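PDB 3R2C: transcription antitermination protein NusB from Aquifex aeolicus, which probably takes part in transcription antitermination at ribosomal RNA operons by binding the boxA sequence of their transcripts, and is here bound to RNA. Local coordinates for residues Lys49-Asp52 and Thr53-His57; Lys67-Gly71 and Trp72-Arg76; Asn124-Leu127 and Ser128-Lys132. All coordinates share one frame; numbering follows the deposited sequence.

How the contacts relate
Contacts 2 and 3 form one RNA-binding surface, whereas contact 1 stands apart from it in the helical body. The centres of contacts 2 and 3 lie about 13 Å apart and the two touch directly: His68 CD2 packs at 3.6 Å on Ile130 CG1, and Leu69 CD2 at 4.0 Å on Val126 CG2. Both meet nucleotide U7 of chain E, contact 2 through His68 and Lys70, contact 3 through Val126 and Ala129; contact 3 also binds U4 and C6. Contact 1 has its centre about 20 Å from that of contact 3 and about 21 Å from that of contact 2, and its nearest atom is about 10 Å from the RNA.

Contact 1. Residues Lys49-Asp52 and Thr53-His57; sequences KLVD and TAVRH
This is a local contact along a single helix, in the last turns of helix 41-56, where residues 49-52 pass directly into residues 53-57. Lys49 O is gripped twice: it accepts both from Thr53 OG1 at 2.7 Å and from Thr53 N at 2.9 Å. The two donors reach this oxygen from opposite faces of its carbonyl plane, tilted by about 30° each, so the two donors share the oxygen from its two sides. The hydroxyl can do this because OG1 lies beside its own backbone N (chi1 -63°), folded back toward the preceding turn; the methyl CG2 is then the branch anti to that N. Such a bond from a threonine hydroxyl to the carbonyl four residues earlier satisfies a polar group inside a helix without breaking the backbone pattern.

The pattern itself continues with Ala54 N to Leu50 O, nearly straight at the hydrogen (171°), then Val55 N to Val51 O, and Arg56 N closes the last of these backbone bonds to Asp52 O. One turn apart, Val51 and Val55 lie side by side and point the same way, with Val51 CG1 4.2 Å from Val55 CG2.

Around this turn, Leu50 and Thr53 pack on helix 79-94, the latter against Ala90 and Phe94, while the His57 ring stacks on Phe94. Leu50, Val51 and Ala54 meet helix 3-21, and Val51 and Val55 reach Phe29 and Pro25 of helix 25-36.

Contact 2. Residues Lys67-Gly71 and Trp72-Arg76; sequences KHLKG and WSIDR. With nucleotides of chain E.
Trp72 meets Leu69 across a type I' beta turn that runs from Leu69 to Trp72, and the backbone closes it with one weak bond, Trp72 N to Leu69 O at 3.3 Å. In the conformer described, CG of Trp72 stands beside the backbone N (chi1 -55°), and this turns the CD1 edge of the indole toward Leu69 O, which is near the ring plane; the approach is to be taken with caution, since Trp72 has a second conformer. A water bridges the same turn, donating to Trp72 O at 2.8 Å and accepting a weak bond from Gly71 N. Gly71 itself has a phi of 104°, at which a beta carbon would collide with the carbonyl oxygen of Lys70, so glycine suits the position.

Ser73 turns outward from the bend, and its OG donates to Asp75 OD1 at 2.6 Å, arriving from above the carboxylate plane. Ile74 follows, its CA 4.1 Å from Leu69 CD1, while its CG1 also packs on that methyl; its backbone N and O are tied to Glu66 and Arg82. Arg76 ends the segment, its N bonded to Ser73 O in the short 3-10 turn.

On the other limb of the bend, His68 O accepts from N3 of U7 of chain E at 2.8 Å, and the extended Lys70 lays CD and CE near the uracil before NZ makes a weak bond to the U7 ribose O2'. The arrangement is a glycine-containing type I' turn in the loop between helices 58-66 and 79-94, where it forms one side of the place occupied by U7 in the RNA-binding surface.

Contact 3. Residues Asn124-Leu127 and Ser128-Lys132; sequences NGVL and SAIYK. With nucleotides of chain E.
Ser128 OG is gripped by two bases at once: it accepts from N3 of U4 of chain E at 3.0 Å and donates to O2 of C6 of chain E at 2.8 Å. With OG anti to the backbone N (chi1 -174°), the hydroxyl stands out from the helix between the two pyrimidines, and both of its hydrogen-bonding roles are used.

The contact is local, along one helix: Ser128 N bonds to Asn124 O one turn back, which sets the two RNA-binding side chains on neighbouring turns. Asn124 works in the same way with its amide. ND2 divides its hydrogens between the ribose O4' of C6, a fairly straight bond of 164°, and O2 of U4, a more bent one of 132°; OD1 takes the U4 ribose hydroxyl O2' at 2.7 Å. An alanine here is likely to leave U4 O2' without its acceptor and C6 O4' and U4 O2 without their shared donor, freeing the U4 sugar to shift.

These residues lie on one side of helix 117-137, in the all-helical NusB fold, and the RNA runs along that side, consistent with recognition of boxA. Gly125 lets the RNA come close: a beta carbon there would clash with O5' of U7 of chain E. Beside it, Val126 CG2 rests 3.7 Å from C2 of the U7 base, and Ala129 CB approaches U7 O4 at 3.2 Å. At the U4 end, Lys132 lays its CD 3.3 Å from U4 O4, and that oxygen lies at the edge of the Tyr131 ring.

Away from the RNA, Val126 CG1 packs on Ile130 CD1 at 3.8 Å, the two side chains crossing at a slant. Leu127 and Ile130 face helix 79-94, and Ile130 also meets helix 58-66.

Contact 1. Residues Lys49-Asp52 and Thr53-His57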
loop_
_atom_site.group_PDB
_atom_site.type_symbol
_atom_site.label_atom_id
_atom_site.label_comp_id
_atom_site.label_asym_id
_atom_site.label_seq_id
_atom_site.Cartn_x
_atom_site.Cartn_y
_atom_site.Cartn_z
ATOM N N LYS A 49 -15.025 -4.861 -3.848
ATOM C CA LYS A 49 -15.571 -5.357 -2.590
ATOM C C LYS A 49 -14.504 -5.429 -1.483
ATOM O O LYS A 49 -14.778 -5.067 -0.339
ATOM C CB LYS A 49 -16.220 -6.721 -2.789
ATOM C CG LYS A 49 -17.006 -7.205 -1.575
ATOM C CD LYS A 49 -18.028 -8.242 -1.981
ATOM C CE LYS A 49 -17.350 -9.428 -2.612
ATOM N NZ LYS A 49 -16.427 -10.066 -1.643
ATOM N N LEU A 50 -13.294 -5.874 -1.826
ATOM C CA LEU A 50 -12.179 -5.885 -0.874
ATOM C C LEU A 50 -11.886 -4.479 -0.389
ATOM O O LEU A 50 -11.755 -4.256 0.813
ATOM C CB LEU A 50 -10.906 -6.453 -1.506
ATOM C CG LEU A 50 -10.953 -7.937 -1.852
ATOM C CD1 LEU A 50 -9.741 -8.323 -2.737
ATOM C CD2 LEU A 50 -10.994 -8.760 -0.578
ATOM N N VAL A 51 -11.777 -3.538 -1.323
ATOM C CA VAL A 51 -11.481 -2.148 -0.962
ATOM C C VAL A 51 -12.614 -1.574 -0.124
ATOM O O VAL A 51 -12.379 -0.957 0.922
ATOM C CB VAL A 51 -11.232 -1.253 -2.202
ATOM C CG1 VAL A 51 -11.191 0.228 -1.796
ATOM C CG2 VAL A 51 -9.919 -1.646 -2.882
ATOM N N ASP A 52 -13.848 -1.788 -0.558
ATOM C CA ASP A 52 -14.990 -1.226 0.177
ATOM C C ASP A 52 -15.044 -1.761 1.610
ATOM O O ASP A 52 -15.393 -1.034 2.552
ATOM C CB ASP A 52 -16.314 -1.533 -0.534
ATOM C CG ASP A 52 -16.482 -0.739 -1.824
ATOM O OD1 ASP A 52 -15.710 0.223 -2.046
ATOM O OD2 ASP A 52 -17.397 -1.074 -2.611
ATOM N N THR A 53 -14.685 -3.028 1.766
ATOM C CA THR A 53 -14.756 -3.698 3.059
ATOM C C THR A 53 -13.686 -3.172 4.006
ATOM O O THR A 53 -13.983 -2.839 5.158
ATOM C CB THR A 53 -14.565 -5.228 2.917
ATOM O OG1 THR A 53 -15.630 -5.774 2.138
ATOM C CG2 THR A 53 -14.544 -5.906 4.279
ATOM N N ALA A 54 -12.451 -3.093 3.519
ATOM C CA ALA A 54 -11.339 -2.577 4.319
ATOM C C ALA A 54 -11.588 -1.133 4.737
ATOM O O ALA A 54 -11.309 -0.749 5.872
ATOM C CB ALA A 54 -10.017 -2.665 3.540
ATOM N N VAL A 55 -12.084 -0.320 3.812
ATOM C CA VAL A 55 -12.288 1.099 4.104
ATOM C C VAL A 55 -13.397 1.292 5.140
ATOM O O VAL A 55 -13.251 2.041 6.115
ATOM C CB VAL A 55 -12.655 1.883 2.835
ATOM C CG1 VAL A 55 -13.261 3.259 3.208
ATOM C CG2 VAL A 55 -11.442 2.043 1.928
ATOM N N ARG A 56 -14.507 0.600 4.940
ATOM C CA ARG A 56 -15.655 0.739 5.828
ATOM C C ARG A 56 -15.398 0.183 7.240
ATOM O O ARG A 56 -16.059 0.583 8.199
ATOM C CB ARG A 56 -16.885 0.074 5.201
ATOM C CG ARG A 56 -18.001 -0.239 6.196
ATOM C CD ARG A 56 -19.193 -0.910 5.523
ATOM N NE ARG A 56 -19.223 -2.345 5.789
ATOM C CZ ARG A 56 -19.013 -3.290 4.877
ATOM N NH1 ARG A 56 -18.770 -2.968 3.610
ATOM N NH2 ARG A 56 -19.058 -4.567 5.236
ATOM N N HIS A 57 -14.462 -0.753 7.366
ATOM C CA HIS A 57 -14.125 -1.313 8.673
ATOM C C HIS A 57 -12.716 -0.945 9.153
ATOM O O HIS A 57 -12.152 -1.593 10.036
ATOM C CB HIS A 57 -14.279 -2.827 8.605
ATOM C CG HIS A 57 -15.686 -3.258 8.354
ATOM N ND1 HIS A 57 -16.685 -3.108 9.293
ATOM C CD2 HIS A 57 -16.270 -3.825 7.272
ATOM C CE1 HIS A 57 -17.822 -3.565 8.800
ATOM N NE2 HIS A 57 -17.596 -4.010 7.577
#

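Contact 2. Residues Lys67-Gly71 and Trp72-Arg76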
loop_
_atom_site.group_PDB
_atom_site.type_symbol
_atom_site.label_atom_id
_atom_site.label_comp_id
_atom_site.label_asym_id
_atom_site.label_seq_id
_atom_site.Cartn_x
_atom_site.Cartn_y
_atom_site.Cartn_z
ATOM N N LYS A 67 -3.924 -5.303 18.461
ATOM C CA LYS A 67 -4.038 -6.276 19.541
ATOM C C LYS A 67 -2.952 -7.353 19.468
ATOM O O LYS A 67 -2.621 -7.961 20.481
ATOM C CB LYS A 67 -5.421 -6.925 19.533
ATOM C CG LYS A 67 -5.682 -7.848 20.713
ATOM C CD LYS A 67 -7.173 -8.092 20.901
ATOM C CE LYS A 67 -7.468 -8.776 22.233
ATOM N NZ LYS A 67 -8.932 -8.964 22.459
ATOM N N HIS A 68 -2.396 -7.584 18.280
ATOM C CA HIS A 68 -1.383 -8.621 18.108
ATOM C C HIS A 68 -0.018 -8.057 17.765
ATOM O O HIS A 68 0.838 -8.781 17.287
ATOM C CB HIS A 68 -1.824 -9.625 17.028
ATOM C CG HIS A 68 -3.091 -10.334 17.376
ATOM N ND1 HIS A 68 -3.110 -11.513 18.094
ATOM C CD2 HIS A 68 -4.390 -10.007 17.161
ATOM C CE1 HIS A 68 -4.363 -11.886 18.294
ATOM N NE2 HIS A 68 -5.158 -10.988 17.736
ATOM N N LEU A 69 0.190 -6.768 18.007
ATOM C CA LEU A 69 1.481 -6.151 17.720
ATOM C C LEU A 69 2.296 -5.987 18.997
ATOM O O LEU A 69 3.342 -5.355 18.986
ATOM C CB LEU A 69 1.316 -4.794 17.021
ATOM C CG LEU A 69 0.974 -4.821 15.531
ATOM C CD1 LEU A 69 1.009 -3.420 14.945
ATOM C CD2 LEU A 69 1.911 -5.762 14.764
ATOM N N LYS A 70 1.812 -6.547 20.097
ATOM C CA LYS A 70 2.616 -6.612 21.311
ATOM C C LYS A 70 3.013 -5.216 21.799
ATOM O O LYS A 70 4.130 -5.000 22.269
ATOM C CB LYS A 70 3.853 -7.478 21.051
ATOM C CG LYS A 70 3.509 -8.946 20.768
ATOM C CD LYS A 70 4.617 -9.673 20.017
ATOM C CE LYS A 70 4.391 -11.182 20.020
ATOM N NZ LYS A 70 5.391 -11.910 19.185
ATOM N N GLY A 71 2.089 -4.268 21.668
ATOM C CA GLY A 71 2.246 -2.948 22.252
ATOM C C GLY A 71 2.625 -1.851 21.267
ATOM O O GLY A 71 2.489 -0.667 21.579
ATOM N N TRP A 72 3.119 -2.224 20.092
ATOM C CA TRP A 72 3.469 -1.237 19.079
ATOM C C TRP A 72 2.200 -0.565 18.520
ATOM O O TRP A 72 1.121 -1.165 18.483
ATOM C CB TRP A 72 4.377 -1.857 18.005
ATOM C CG TRP A 72 5.639 -2.511 18.598
ATOM C CD1 TRP A 72 5.723 -3.754 19.164
ATOM C CD2 TRP A 72 6.969 -1.955 18.677
ATOM N NE1 TRP A 72 7.006 -4.006 19.585
ATOM C CE2 TRP A 72 7.790 -2.920 19.300
ATOM C CE3 TRP A 72 7.542 -0.740 18.284
ATOM C CZ2 TRP A 72 9.153 -2.709 19.539
ATOM C CZ3 TRP A 72 8.900 -0.531 18.524
ATOM C CH2 TRP A 72 9.687 -1.513 19.145
ATOM N N SER A 73 2.339 0.685 18.098
ATOM C CA SER A 73 1.260 1.350 17.390
ATOM C C SER A 73 1.364 0.929 15.904
ATOM O O SER A 73 2.446 0.552 15.417
ATOM C CB SER A 73 1.296 2.881 17.590
ATOM O OG SER A 73 2.584 3.440 17.390
ATOM N N ILE A 74 0.237 0.942 15.196
ATOM C CA ILE A 74 0.223 0.428 13.828
ATOM C C ILE A 74 1.011 1.339 12.878
ATOM O O ILE A 74 1.442 0.907 11.812
ATOM C CB ILE A 74 -1.219 0.226 13.319
ATOM C CG1 ILE A 74 -1.245 -0.793 12.169
ATOM C CG2 ILE A 74 -1.827 1.564 12.910
ATOM C CD1 ILE A 74 -2.655 -1.152 11.686
ATOM N N ASP A 75 1.240 2.589 13.273
ATOM C CA ASP A 75 2.087 3.468 12.466
ATOM C C ASP A 75 3.560 3.008 12.412
ATOM O O ASP A 75 4.328 3.500 11.592
ATOM C CB ASP A 75 1.974 4.929 12.920
ATOM C CG ASP A 75 2.309 5.132 14.403
ATOM O OD1 ASP A 75 3.065 4.334 14.997
ATOM O OD2 ASP A 75 1.819 6.133 14.965
ATOM N N ARG A 76 3.942 2.055 13.263
ATOM C CA ARG A 76 5.299 1.478 13.226
ATOM C C ARG A 76 5.556 0.635 11.989
ATOM O O ARG A 76 6.687 0.539 11.513
ATOM C CB ARG A 76 5.530 0.562 14.422
ATOM C CG ARG A 76 5.666 1.255 15.729
ATOM C CD ARG A 76 7.122 1.521 16.042
ATOM N NE ARG A 76 7.254 2.372 17.222
ATOM C CZ ARG A 76 8.405 2.863 17.655
ATOM N NH1 ARG A 76 9.529 2.581 17.011
ATOM N NH2 ARG A 76 8.431 3.647 18.727
ATOM P P U E 7 6.968 -15.918 13.973
ATOM O OP1 U E 7 8.355 -16.289 13.623
ATOM O OP2 U E 7 6.346 -16.508 15.180
ATOM O "O5'" U E 7 6.827 -14.336 14.010
ATOM C "C5'" U E 7 7.466 -13.528 13.036
ATOM C "C4'" U E 7 7.352 -12.060 13.376
ATOM O "O4'" U E 7 5.957 -11.729 13.644
ATOM C "C3'" U E 7 8.138 -11.614 14.609
ATOM O "O3'" U E 7 8.606 -10.282 14.413
ATOM C "C2'" U E 7 7.083 -11.605 15.697
ATOM O "O2'" U E 7 7.380 -10.759 16.787
ATOM C "C1'" U E 7 5.865 -11.120 14.917
ATOM N N1 U E 7 4.578 -11.491 15.527
ATOM C C2 U E 7 3.889 -10.457 16.133
ATOM O O2 U E 7 4.292 -9.305 16.158
ATOM N N3 U E 7 2.706 -10.824 16.706
ATOM C C4 U E 7 2.148 -12.078 16.741
ATOM O O4 U E 7 1.065 -12.204 17.307
ATOM C C5 U E 7 2.923 -13.105 16.108
ATOM C C6 U E 7 4.093 -12.783 15.536
HETATM O O HOH W 1 -0.046 -3.084 20.089
#

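Contact 3. Residues Asn124-Leu127 and Ser128-Lys132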
loop_
_atom_site.group_PDB
_atom_site.type_symbol
_atom_site.label_atom_id
_atom_site.label_comp_id
_atom_site.label_asym_id
_atom_site.label_seq_id
_atom_site.Cartn_x
_atom_site.Cartn_y
_atom_site.Cartn_z
ATOM N N ASN A 124 3.155 -12.660 7.711
ATOM C CA ASN A 124 2.566 -13.986 7.867
ATOM C C ASN A 124 2.371 -14.282 9.349
ATOM O O ASN A 124 1.317 -14.754 9.755
ATOM C CB ASN A 124 3.418 -15.076 7.212
ATOM C CG ASN A 124 2.658 -16.386 7.057
ATOM O OD1 ASN A 124 1.930 -16.577 6.095
ATOM N ND2 ASN A 124 2.812 -17.281 8.019
ATOM N N GLY A 125 3.380 -13.955 10.152
ATOM C CA GLY A 125 3.354 -14.224 11.578
ATOM C C GLY A 125 2.240 -13.473 12.286
ATOM O O GLY A 125 1.503 -14.056 13.083
ATOM N N VAL A 126 2.102 -12.178 12.003
ATOM C CA VAL A 126 1.000 -11.405 12.584
ATOM C C VAL A 126 -0.373 -11.896 12.095
ATOM O O VAL A 126 -1.286 -12.114 12.887
ATOM C CB VAL A 126 1.138 -9.894 12.283
ATOM C CG1 VAL A 126 -0.086 -9.133 12.800
ATOM C CG2 VAL A 126 2.419 -9.329 12.915
ATOM N N LEU A 127 -0.531 -12.058 10.787
ATOM C CA LEU A 127 -1.827 -12.446 10.239
ATOM C C LEU A 127 -2.269 -13.819 10.748
ATOM O O LEU A 127 -3.460 -14.059 10.946
ATOM C CB LEU A 127 -1.803 -12.462 8.704
ATOM C CG LEU A 127 -3.192 -12.538 8.047
ATOM C CD1 LEU A 127 -4.075 -11.342 8.473
ATOM C CD2 LEU A 127 -3.081 -12.570 6.517
ATOM N N SER A 128 -1.312 -14.720 10.946
ATOM C CA SER A 128 -1.614 -16.045 11.463
ATOM C C SER A 128 -2.159 -15.990 12.888
ATOM O O SER A 128 -3.093 -16.711 13.229
ATOM C CB SER A 128 -0.364 -16.928 11.432
ATOM O OG SER A 128 -0.703 -18.254 11.799
ATOM N N ALA A 129 -1.549 -15.158 13.727
ATOM C CA ALA A 129 -2.029 -14.964 15.091
ATOM C C ALA A 129 -3.428 -14.346 15.098
ATOM O O ALA A 129 -4.296 -14.759 15.865
ATOM C CB ALA A 129 -1.065 -14.078 15.868
ATOM N N ILE A 130 -3.649 -13.352 14.242
ATOM C CA ILE A 130 -4.950 -12.708 14.155
ATOM C C ILE A 130 -5.987 -13.755 13.779
ATOM O O ILE A 130 -7.063 -13.825 14.375
ATOM C CB ILE A 130 -4.963 -11.590 13.078
ATOM C CG1 ILE A 130 -4.166 -10.377 13.561
ATOM C CG2 ILE A 130 -6.406 -11.170 12.746
ATOM C CD1 ILE A 130 -3.860 -9.371 12.440
ATOM N N TYR A 131 -5.652 -14.572 12.786
ATOM C CA TYR A 131 -6.589 -15.561 12.274
ATOM C C TYR A 131 -6.895 -16.642 13.319
ATOM O O TYR A 131 -8.029 -17.093 13.439
ATOM C CB TYR A 131 -6.048 -16.215 10.997
ATOM C CG TYR A 131 -7.090 -17.037 10.282
ATOM C CD1 TYR A 131 -8.284 -16.459 9.868
ATOM C CD2 TYR A 131 -6.887 -18.391 10.024
ATOM C CE1 TYR A 131 -9.250 -17.200 9.219
ATOM C CE2 TYR A 131 -7.853 -19.145 9.373
ATOM C CZ TYR A 131 -9.029 -18.538 8.968
ATOM O OH TYR A 131 -9.997 -19.277 8.324
ATOM N N LYS A 132 -5.900 -17.067 14.079
ATOM C CA LYS A 132 -6.146 -18.136 15.040
ATOM C C LYS A 132 -7.004 -17.634 16.198
ATOM O O LYS A 132 -7.830 -18.372 16.730
ATOM C CB LYS A 132 -4.843 -18.747 15.547
ATOM C CG LYS A 132 -4.471 -20.038 14.824
ATOM C CD LYS A 132 -3.794 -19.764 13.496
ATOM C CE LYS A 132 -2.313 -20.090 13.564
ATOM N NZ LYS A 132 -1.612 -19.399 14.680
ATOM P P C E 6 7.975 -19.277 8.068
ATOM O OP1 C E 6 9.309 -18.657 8.147
ATOM O OP2 C E 6 7.864 -20.736 8.243
ATOM O "O5'" C E 6 6.973 -18.557 9.090
ATOM C "C5'" C E 6 6.918 -17.135 9.193
ATOM C "C4'" C E 6 6.051 -16.702 10.353
ATOM O "O4'" C E 6 4.707 -17.216 10.152
ATOM C "C3'" C E 6 6.495 -17.221 11.724
ATOM O "O3'" C E 6 6.034 -16.322 12.733
ATOM C "C2'" C E 6 5.720 -18.528 11.823
ATOM O "O2'" C E 6 5.567 -19.028 13.135
ATOM C "C1'" C E 6 4.382 -18.117 11.205
ATOM N N1 C E 6 3.597 -19.230 10.631
ATOM C C2 C E 6 2.383 -19.599 11.222
ATOM O O2 C E 6 2.014 -18.992 12.231
ATOM N N3 C E 6 1.647 -20.596 10.682
ATOM C C4 C E 6 2.093 -21.219 9.588
ATOM N N4 C E 6 1.350 -22.200 9.077
ATOM C C5 C E 6 3.324 -20.872 8.968
ATOM C C6 C E 6 4.033 -19.882 9.516
ATOM P P U E 4 -2.335 -23.913 3.854
ATOM O OP1 U E 4 -1.313 -24.822 3.293
ATOM O OP2 U E 4 -3.200 -24.392 4.956
ATOM O "O5'" U E 4 -1.663 -22.543 4.265
ATOM C "C5'" U E 4 -1.063 -21.712 3.294
ATOM C "C4'" U E 4 -0.183 -20.707 3.957
ATOM O "O4'" U E 4 -0.997 -19.819 4.749
ATOM C "C3'" U E 4 0.810 -21.282 4.947
ATOM O "O3'" U E 4 1.967 -21.783 4.301
ATOM C "C2'" U E 4 1.066 -20.101 5.884
ATOM O "O2'" U E 4 1.983 -19.186 5.301
ATOM C "C1'" U E 4 -0.307 -19.436 5.914
ATOM N N1 U E 4 -1.126 -19.815 7.087
ATOM C C2 U E 4 -0.754 -19.354 8.333
ATOM O O2 U E 4 0.265 -18.721 8.543
ATOM N N3 U E 4 -1.604 -19.697 9.352
ATOM C C4 U E 4 -2.780 -20.402 9.255
ATOM O O4 U E 4 -3.431 -20.611 10.279
ATOM C C5 U E 4 -3.127 -20.816 7.933
ATOM C C6 U E 4 -2.308 -20.498 6.922
ATOM P P U E 7 6.968 -15.918 13.973
ATOM O OP1 U E 7 8.355 -16.289 13.623
ATOM O OP2 U E 7 6.346 -16.508 15.180
ATOM O "O5'" U E 7 6.827 -14.336 14.010
ATOM C "C5'" U E 7 7.466 -13.528 13.036
ATOM C "C4'" U E 7 7.352 -12.060 13.376
ATOM O "O4'" U E 7 5.957 -11.729 13.644
ATOM C "C3'" U E 7 8.138 -11.614 14.609
ATOM O "O3'" U E 7 8.606 -10.282 14.413
ATOM C "C2'" U E 7 7.083 -11.605 15.697
ATOM O "O2'" U E 7 7.380 -10.759 16.787
ATOM C "C1'" U E 7 5.865 -11.120 14.917
ATOM N N1 U E 7 4.578 -11.491 15.527
ATOM C C2 U E 7 3.889 -10.457 16.133
ATOM O O2 U E 7 4.292 -9.305 16.158
ATOM N N3 U E 7 2.706 -10.824 16.706
ATOM C C4 U E 7 2.148 -12.078 16.741
ATOM O O4 U E 7 1.065 -12.204 17.307
ATOM C C5 U E 7 2.923 -13.105 16.108
ATOM C C6 U E 7 4.093 -12.783 15.536
#